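PDB 5V9X: ATP-dependent DNA helicase from Mycobacterium smegmatis, which uses the energy of ATP hydrolysis to track 3'-to-5' along single-stranded DNA and unwind RNA:DNA hybrids. Local coordinates for residues Pro29-Phe33 with Ala53-Ser57; Asn63-Ile68 with Ala243-Cys249; Glu574-Glu579 with Gly772-Ser778. One frame throughout, in Å; residues are numbered along the deposited sequence.

In the fold
Contacts 1 and 2 are neighbours in the first RecA-like domain, their centres 14 Å apart. Helix 50-60, which carries half of contact 1, runs directly into strand 64-68 of contact 2, and the two meet where CB of D54 packs on CG1 of V248, 3.5 Å away. Both lie near the bound AMP-PNP. Contact 3 comes last along the chain, on the opposite side of the chain's centre, its own centre 54 Å from contact 1 and 42 Å from contact 2. It joins the winged-helix family region to the DEAD/H-associated region, with its nearest atom about 8 Å from the DNA. The first two thus belong to the nucleotide-side RecA-like core, the third to the accessory C-terminal regions near the DNA.

Contact 1: residues Pro29-Phe33 with Ala53-Ser57; sequences PLGRF and ADAWS
The carbonyl oxygen of L30, a residue that packs on W56, takes two N-H groups: NE of R38 and, weakly, the backbone N of F33 at 3.2 Å. This turn presents four side chains to the helix. CZ of F33 comes down on one face of the W56 indole, 3.6 Å from CG, in a T-shaped stack with ring planes at 81° and the phenyl supplying the edge. W56 has CG anti to its carbonyl carbon (chi1 -67°), which turns that face to F33. CB of P29 lies at the indole edge, 3.9 Å from CE3, and CD2 of L30 approaches CZ3 at 3.7 Å. P29 CB also rests on the methyl of A53. On the exposed side, the extended R32 chain lays its guanidinium over S57, whose CB sits above one face; R32 NH1 makes at most a weak hydrogen bond, 3.2 Å, to P29 O. Indole NE1 bonds to L77 O, which helps fix the ring's rotation. The side chain of W56 is about 6 Å from the bound ANP. Around this, F41 stacks edge-to-face with W56 and W82 with F33, so the loop is wedged among helices 35-44, 50-60 and 75-88.

Contact 2: residues Asn63-Ile68 with Ala243-Cys249; sequences NNTLVI and APTTIVC
T65 and V248 belong to the tightly packed part of this strand pair, with L66 and V67: the CG2 methyls of T65 and V248 meet at 3.7 Å, crossing at a slant beneath helix 50-60, where T65 also touches A58 and I59, and V248 touches D54. Between the strands run four backbone bonds. L66 sits in the middle of them, its N donating to T246 O at 3.0 Å and its O accepting from V248 N at 2.7 Å; T246 N reaches N64 O at one end, and I68 N reaches V248 O at the other. On the reverse face, L66 and I247 lie against helix 232-240. I68 has CG1 anti to its carbonyl carbon (chi1 -54°), which swings CD1 back to within 3.9 Å of I247 CG2. Such parallel pairing belongs to the RecA-like core of superfamily 2 helicases. Strand 64-68 is an inner strand, bonded along its other side to strand 221-226, and it leads straight into what is probably the Walker A loop; strand 245-248 is the outermost strand at this end. This outer strand forms the solvent side: P244 and C249 are exposed, T246 and I247 partly so, and C249 SG rests 3.9 Å from I68 CB. N63 CB leans on T246 OG1 at 3.5 Å, while N63 O receives Q221 NE2 and, from above its carbonyl plane, the T65 hydroxyl. The N64 amide turns to other partners: R222 N donates to OD1, and ND2 pairs with S240 OG, the same hydroxyl that bonds T245 OG1.

Contact 3: residues Glu574-Glu579 with Gly772-Ser778; sequences EEMVYE and GSALFAS
Y578 lays its ring against the first turn of the opposing helix. The methyl of A777 stands over one ring face, 3.9 Å from the centroid and 18° off the normal, a CH-pi contact, while CD2 approaches A774 CA obliquely at 3.5 Å. With CG anti to the backbone N (chi1 -175°), the ring is thrown forward across the start of helix 774-786. The A774 methyl is ringed by its neighbours: it touches the tyrosine, the carbonyl O of E575 at 3.4 Å and OE2 of E579 at 3.5 Å. One residue on, L775 runs alongside E575, both side chains pointing the same way, with CD1 of the leucine 3.5 Å from OE2 of the glutamate. CG of E575 also meets S778 OG at 3.5 Å, and that hydroxyl gives a weak hydrogen bond, 3.3 Å long, to E574 OE2.

The carboxylates of E574 and E575 are held by arginines outside the two segments. E574 spans two of them, OE2 to R781 and OE1 to R805, whereas E575 OE2 forms a salt bridge with R619. These salt bridges probably fix both carboxylates. S773, at the N-cap position, bonds through OG to V770 O. Helix 574-578 belongs to the winged-helix family region and helix 774-786 to the DEAD/H-associated one; the axes of 574-578 and 774-778 make 121°, and L775 carries the packing on to C831 and V835 of helix 822-835 behind.

Contact 1: residues Pro29-Phe33 with Ala53-Ser57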
loop_
_atom_site.group_PDB
_atom_site.type_symbol
_atom_site.label_atom_id
_atom_site.label_comp_id
_atom_site.label_asym_id
_atom_site.label_seq_id
_atom_site.Cartn_x
_atom_site.Cartn_y
_atom_site.Cartn_z
ATOM N N PRO A 29 -4.487 4.049 -35.668
ATOM C CA PRO A 29 -3.506 3.754 -34.613
ATOM C C PRO A 29 -2.607 2.577 -34.944
ATOM O O PRO A 29 -1.472 2.520 -34.455
ATOM C CB PRO A 29 -4.382 3.465 -33.384
ATOM C CG PRO A 29 -5.760 3.951 -33.742
ATOM C CD PRO A 29 -5.867 3.805 -35.224
ATOM N N LEU A 30 -3.079 1.632 -35.750
ATOM C CA LEU A 30 -2.311 0.444 -36.088
ATOM C C LEU A 30 -1.445 0.626 -37.327
ATOM O O LEU A 30 -0.682 -0.283 -37.668
ATOM C CB LEU A 30 -3.256 -0.748 -36.282
ATOM C CG LEU A 30 -4.032 -1.180 -35.036
ATOM C CD1 LEU A 30 -5.229 -2.030 -35.418
ATOM C CD2 LEU A 30 -3.123 -1.932 -34.074
ATOM N N GLY A 31 -1.540 1.774 -38.004
ATOM C CA GLY A 31 -0.733 2.018 -39.187
ATOM C C GLY A 31 0.759 2.034 -38.925
ATOM O O GLY A 31 1.540 1.748 -39.838
ATOM N N ARG A 32 1.170 2.353 -37.697
ATOM C CA ARG A 32 2.591 2.362 -37.368
ATOM C C ARG A 32 3.178 0.957 -37.393
ATOM O O ARG A 32 4.312 0.759 -37.844
ATOM C CB ARG A 32 2.794 2.998 -35.993
ATOM C CG ARG A 32 2.066 4.317 -35.817
ATOM C CD ARG A 32 2.046 4.778 -34.368
ATOM N NE ARG A 32 1.511 6.133 -34.253
ATOM C CZ ARG A 32 0.269 6.423 -33.875
ATOM N NH1 ARG A 32 -0.578 5.453 -33.561
ATOM N NH2 ARG A 32 -0.123 7.688 -33.808
ATOM N N PHE A 33 2.421 -0.029 -36.916
ATOM C CA PHE A 33 2.929 -1.381 -36.753
ATOM C C PHE A 33 3.117 -2.059 -38.110
ATOM O O PHE A 33 2.693 -1.562 -39.157
ATOM C CB PHE A 33 1.979 -2.206 -35.885
ATOM C CG PHE A 33 1.722 -1.612 -34.526
ATOM C CD1 PHE A 33 0.824 -0.569 -34.367
ATOM C CD2 PHE A 33 2.366 -2.112 -33.405
ATOM C CE1 PHE A 33 0.584 -0.025 -33.121
ATOM C CE2 PHE A 33 2.126 -1.572 -32.154
ATOM C CZ PHE A 33 1.234 -0.528 -32.012
ATOM N N ALA A 53 -4.511 3.821 -28.465
ATOM C CA ALA A 53 -4.136 4.646 -29.609
ATOM C C ALA A 53 -3.172 5.752 -29.196
ATOM O O ALA A 53 -2.154 5.985 -29.858
ATOM C CB ALA A 53 -5.387 5.232 -30.261
ATOM N N ASP A 54 -3.476 6.441 -28.093
ATOM C CA ASP A 54 -2.590 7.493 -27.605
ATOM C C ASP A 54 -1.252 6.918 -27.155
ATOM O O ASP A 54 -0.189 7.458 -27.483
ATOM C CB ASP A 54 -3.254 8.251 -26.457
ATOM C CG ASP A 54 -4.600 8.832 -26.835
ATOM O OD1 ASP A 54 -4.952 8.801 -28.032
ATOM O OD2 ASP A 54 -5.309 9.315 -25.927
ATOM N N ALA A 55 -1.287 5.818 -26.395
ATOM C CA ALA A 55 -0.054 5.251 -25.858
ATOM C C ALA A 55 0.854 4.742 -26.968
ATOM O O ALA A 55 2.074 4.928 -26.912
ATOM C CB ALA A 55 -0.368 4.129 -24.870
ATOM N N TRP A 56 0.279 4.097 -27.986
ATOM C CA TRP A 56 1.091 3.628 -29.106
ATOM C C TRP A 56 1.781 4.789 -29.809
ATOM O O TRP A 56 2.935 4.669 -30.233
ATOM C CB TRP A 56 0.231 2.844 -30.094
ATOM C CG TRP A 56 -0.298 1.556 -29.547
ATOM C CD1 TRP A 56 0.242 0.802 -28.545
ATOM C CD2 TRP A 56 -1.485 0.875 -29.967
ATOM N NE1 TRP A 56 -0.533 -0.311 -28.320
ATOM C CE2 TRP A 56 -1.601 -0.288 -29.179
ATOM C CE3 TRP A 56 -2.461 1.135 -30.934
ATOM C CZ2 TRP A 56 -2.652 -1.189 -29.330
ATOM C CZ3 TRP A 56 -3.500 0.242 -31.081
ATOM C CH2 TRP A 56 -3.590 -0.907 -30.284
ATOM N N SER A 57 1.091 5.925 -29.934
ATOM C CA SER A 57 1.691 7.085 -30.585
ATOM C C SER A 57 2.889 7.598 -29.796
ATOM O O SER A 57 3.969 7.817 -30.355
ATOM C CB SER A 57 0.647 8.188 -30.753
ATOM O OG SER A 57 1.167 9.260 -31.520
#

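Contact 2: residues Asn63-Ile68 with Ala243-Cys249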
loop_
_atom_site.group_PDB
_atom_site.type_symbol
_atom_site.label_atom_id
_atom_site.label_comp_id
_atom_site.label_asym_id
_atom_site.label_seq_id
_atom_site.Cartn_x
_atom_site.Cartn_y
_atom_site.Cartn_z
ATOM N N ASN A 63 9.143 8.264 -26.460
ATOM C CA ASN A 63 8.995 8.970 -25.197
ATOM C C ASN A 63 8.680 8.010 -24.056
ATOM O O ASN A 63 7.990 7.003 -24.237
ATOM C CB ASN A 63 7.884 10.017 -25.296
ATOM C CG ASN A 63 8.080 10.967 -26.457
ATOM O OD1 ASN A 63 9.157 11.538 -26.634
ATOM N ND2 ASN A 63 7.038 11.135 -27.264
ATOM N N ASN A 64 9.205 8.328 -22.874
ATOM C CA ASN A 64 8.681 7.734 -21.652
ATOM C C ASN A 64 7.205 8.088 -21.538
ATOM O O ASN A 64 6.819 9.242 -21.746
ATOM C CB ASN A 64 9.451 8.242 -20.430
ATOM C CG ASN A 64 10.869 7.694 -20.353
ATOM O OD1 ASN A 64 11.355 7.048 -21.284
ATOM N ND2 ASN A 64 11.542 7.960 -19.239
ATOM N N THR A 65 6.376 7.096 -21.228
ATOM C CA THR A 65 4.930 7.266 -21.280
ATOM C C THR A 65 4.283 6.735 -20.009
ATOM O O THR A 65 4.583 5.620 -19.574
ATOM C CB THR A 65 4.344 6.551 -22.501
ATOM O OG1 THR A 65 5.035 6.981 -23.682
ATOM C CG2 THR A 65 2.860 6.862 -22.642
ATOM N N LEU A 66 3.396 7.533 -19.423
ATOM C CA LEU A 66 2.546 7.105 -18.319
ATOM C C LEU A 66 1.112 7.022 -18.825
ATOM O O LEU A 66 0.544 8.032 -19.260
ATOM C CB LEU A 66 2.644 8.064 -17.133
ATOM C CG LEU A 66 1.644 7.830 -15.994
ATOM C CD1 LEU A 66 1.948 6.537 -15.246
ATOM C CD2 LEU A 66 1.616 9.016 -15.040
ATOM N N VAL A 67 0.533 5.828 -18.771
ATOM C CA VAL A 67 -0.818 5.583 -19.260
ATOM C C VAL A 67 -1.764 5.570 -18.068
ATOM O O VAL A 67 -1.596 4.775 -17.136
ATOM C CB VAL A 67 -0.896 4.269 -20.053
ATOM C CG1 VAL A 67 -2.273 4.105 -20.676
ATOM C CG2 VAL A 67 0.192 4.234 -21.121
ATOM N N ILE A 68 -2.756 6.454 -18.094
ATOM C CA ILE A 68 -3.727 6.599 -17.014
ATOM C C ILE A 68 -5.096 6.327 -17.620
ATOM O O ILE A 68 -5.649 7.170 -18.339
ATOM C CB ILE A 68 -3.669 7.986 -16.368
ATOM C CG1 ILE A 68 -2.243 8.299 -15.909
ATOM C CG2 ILE A 68 -4.642 8.073 -15.202
ATOM C CD1 ILE A 68 -2.049 9.735 -15.479
ATOM N N ALA A 243 14.136 12.441 -16.744
ATOM C CA ALA A 243 13.728 12.384 -18.137
ATOM C C ALA A 243 12.283 12.860 -18.293
ATOM O O ALA A 243 11.479 12.749 -17.362
ATOM C CB ALA A 243 13.870 10.962 -18.673
ATOM N N PRO A 244 11.929 13.406 -19.455
ATOM C CA PRO A 244 10.549 13.851 -19.671
ATOM C C PRO A 244 9.604 12.683 -19.916
ATOM O O PRO A 244 9.996 11.621 -20.405
ATOM C CB PRO A 244 10.659 14.746 -20.912
ATOM C CG PRO A 244 11.840 14.215 -21.643
ATOM C CD PRO A 244 12.806 13.749 -20.590
ATOM N N THR A 245 8.338 12.902 -19.565
ATOM C CA THR A 245 7.310 11.871 -19.641
ATOM C C THR A 245 6.098 12.402 -20.389
ATOM O O THR A 245 5.547 13.445 -20.020
ATOM C CB THR A 245 6.875 11.412 -18.245
ATOM O OG1 THR A 245 8.026 11.055 -17.474
ATOM C CG2 THR A 245 5.943 10.213 -18.343
ATOM N N THR A 246 5.679 11.683 -21.427
ATOM C CA THR A 246 4.396 11.948 -22.064
ATOM C C THR A 246 3.294 11.279 -21.252
ATOM O O THR A 246 3.279 10.052 -21.108
ATOM C CB THR A 246 4.379 11.432 -23.500
ATOM O OG1 THR A 246 5.316 12.170 -24.292
ATOM C CG2 THR A 246 2.982 11.576 -24.094
ATOM N N ILE A 247 2.374 12.077 -20.723
ATOM C CA ILE A 247 1.278 11.557 -19.917
ATOM C C ILE A 247 0.085 11.297 -20.828
ATOM O O ILE A 247 -0.475 12.226 -21.419
ATOM C CB ILE A 247 0.912 12.523 -18.781
ATOM C CG1 ILE A 247 2.048 12.584 -17.759
ATOM C CG2 ILE A 247 -0.391 12.099 -18.119
ATOM C CD1 ILE A 247 1.724 13.397 -16.528
ATOM N N VAL A 248 -0.292 10.027 -20.949
ATOM C CA VAL A 248 -1.467 9.614 -21.706
ATOM C C VAL A 248 -2.603 9.392 -20.719
ATOM O O VAL A 248 -2.520 8.511 -19.855
ATOM C CB VAL A 248 -1.192 8.344 -22.525
ATOM C CG1 VAL A 248 -2.495 7.756 -23.033
ATOM C CG2 VAL A 248 -0.255 8.648 -23.684
ATOM N N CYS A 249 -3.661 10.187 -20.843
ATOM C CA CYS A 249 -4.805 10.112 -19.933
ATOM C C CYS A 249 -6.060 10.520 -20.686
ATOM O O CYS A 249 -6.543 11.652 -20.565
ATOM C CB CYS A 249 -4.590 10.994 -18.701
ATOM S SG CYS A 249 -5.941 10.954 -17.503
#

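Contact 3: residues Glu574-Glu579 with Gly772-Ser778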
loop_
_atom_site.group_PDB
_atom_site.type_symbol
_atom_site.label_atom_id
_atom_site.label_comp_id
_atom_site.label_asym_id
_atom_site.label_seq_id
_atom_site.Cartn_x
_atom_site.Cartn_y
_atom_site.Cartn_z
ATOM N N GLU A 574 3.954 -3.769 18.694
ATOM C CA GLU A 574 5.336 -3.451 19.044
ATOM C C GLU A 574 5.462 -2.056 19.645
ATOM O O GLU A 574 6.281 -1.841 20.547
ATOM C CB GLU A 574 6.226 -3.589 17.804
ATOM C CG GLU A 574 7.647 -3.077 17.968
ATOM C CD GLU A 574 8.530 -3.432 16.787
ATOM O OE1 GLU A 574 8.265 -4.467 16.140
ATOM O OE2 GLU A 574 9.484 -2.678 16.499
ATOM N N GLU A 575 4.657 -1.101 19.172
ATOM C CA GLU A 575 4.675 0.240 19.746
ATOM C C GLU A 575 3.958 0.282 21.090
ATOM O O GLU A 575 4.444 0.916 22.035
ATOM C CB GLU A 575 4.046 1.236 18.773
ATOM C CG GLU A 575 4.799 1.379 17.461
ATOM C CD GLU A 575 4.146 2.370 16.518
ATOM O OE1 GLU A 575 3.486 3.314 17.006
ATOM O OE2 GLU A 575 4.292 2.204 15.289
ATOM N N MET A 576 2.800 -0.375 21.193
ATOM C CA MET A 576 2.109 -0.469 22.477
ATOM C C MET A 576 2.996 -1.123 23.530
ATOM O O MET A 576 2.976 -0.730 24.702
ATOM C CB MET A 576 0.802 -1.248 22.310
ATOM C CG MET A 576 0.150 -1.688 23.617
ATOM S SD MET A 576 -0.362 -0.312 24.670
ATOM C CE MET A 576 -0.798 -1.186 26.172
ATOM N N VAL A 577 3.793 -2.115 23.125
ATOM C CA VAL A 577 4.682 -2.793 24.062
ATOM C C VAL A 577 5.821 -1.878 24.498
ATOM O O VAL A 577 6.264 -1.937 25.653
ATOM C CB VAL A 577 5.206 -4.099 23.434
ATOM C CG1 VAL A 577 6.310 -4.702 24.281
ATOM C CG2 VAL A 577 4.072 -5.096 23.275
ATOM N N TYR A 578 6.307 -1.013 23.600
ATOM C CA TYR A 578 7.390 -0.101 23.958
ATOM C C TYR A 578 6.990 0.823 25.101
ATOM O O TYR A 578 7.855 1.308 25.840
ATOM C CB TYR A 578 7.813 0.718 22.737
ATOM C CG TYR A 578 9.017 1.605 22.973
ATOM C CD1 TYR A 578 10.305 1.087 22.932
ATOM C CD2 TYR A 578 8.866 2.963 23.228
ATOM C CE1 TYR A 578 11.407 1.892 23.145
ATOM C CE2 TYR A 578 9.963 3.776 23.440
ATOM C CZ TYR A 578 11.230 3.236 23.396
ATOM O OH TYR A 578 12.326 4.042 23.608
ATOM N N GLU A 579 5.694 1.076 25.261
ATOM C CA GLU A 579 5.161 1.841 26.387
ATOM C C GLU A 579 4.632 0.829 27.398
ATOM O O GLU A 579 3.465 0.432 27.362
ATOM C CB GLU A 579 4.088 2.814 25.913
ATOM C CG GLU A 579 4.596 3.824 24.891
ATOM C CD GLU A 579 3.506 4.333 23.967
ATOM O OE1 GLU A 579 2.347 3.885 24.104
ATOM O OE2 GLU A 579 3.810 5.179 23.099
ATOM N N GLY A 772 11.343 10.522 21.572
ATOM C CA GLY A 772 11.029 9.607 22.646
ATOM C C GLY A 772 9.801 8.750 22.436
ATOM O O GLY A 772 9.473 7.941 23.309
ATOM N N SER A 773 9.114 8.894 21.306
ATOM C CA SER A 773 7.876 8.170 21.071
ATOM C C SER A 773 8.158 6.741 20.615
ATOM O O SER A 773 9.221 6.429 20.067
ATOM C CB SER A 773 7.024 8.889 20.025
ATOM O OG SER A 773 7.631 8.827 18.748
ATOM N N ALA A 774 7.175 5.867 20.846
ATOM C CA ALA A 774 7.318 4.469 20.460
ATOM C C ALA A 774 7.423 4.307 18.950
ATOM O O ALA A 774 8.087 3.379 18.471
ATOM C CB ALA A 774 6.143 3.654 21.001
ATOM N N LEU A 775 6.776 5.191 18.185
ATOM C CA LEU A 775 6.866 5.115 16.730
ATOM C C LEU A 775 8.303 5.286 16.257
ATOM O O LEU A 775 8.766 4.556 15.372
ATOM C CB LEU A 775 5.968 6.175 16.092
ATOM C CG LEU A 775 6.120 6.330 14.579
ATOM C CD1 LEU A 775 5.567 5.108 13.852
ATOM C CD2 LEU A 775 5.453 7.605 14.091
ATOM N N PHE A 776 9.026 6.242 16.844
ATOM C CA PHE A 776 10.407 6.476 16.439
ATOM C C PHE A 776 11.282 5.265 16.725
ATOM O O PHE A 776 12.160 4.923 15.924
ATOM C CB PHE A 776 10.961 7.709 17.148
ATOM C CG PHE A 776 12.421 7.944 16.899
ATOM C CD1 PHE A 776 12.841 8.630 15.774
ATOM C CD2 PHE A 776 13.377 7.478 17.790
ATOM C CE1 PHE A 776 14.184 8.845 15.542
ATOM C CE2 PHE A 776 14.720 7.689 17.559
ATOM C CZ PHE A 776 15.123 8.374 16.436
ATOM N N ALA A 777 11.071 4.611 17.870
ATOM C CA ALA A 777 11.845 3.416 18.189
ATOM C C ALA A 777 11.647 2.335 17.134
ATOM O O ALA A 777 12.611 1.686 16.711
ATOM C CB ALA A 777 11.461 2.894 19.574
ATOM N N SER A 778 10.406 2.139 16.684
ATOM C CA SER A 778 10.135 1.128 15.665
ATOM C C SER A 778 10.746 1.518 14.326
ATOM O O SER A 778 11.404 0.702 13.671
ATOM C CB SER A 778 8.627 0.912 15.524
ATOM O OG SER A 778 8.081 0.329 16.693
#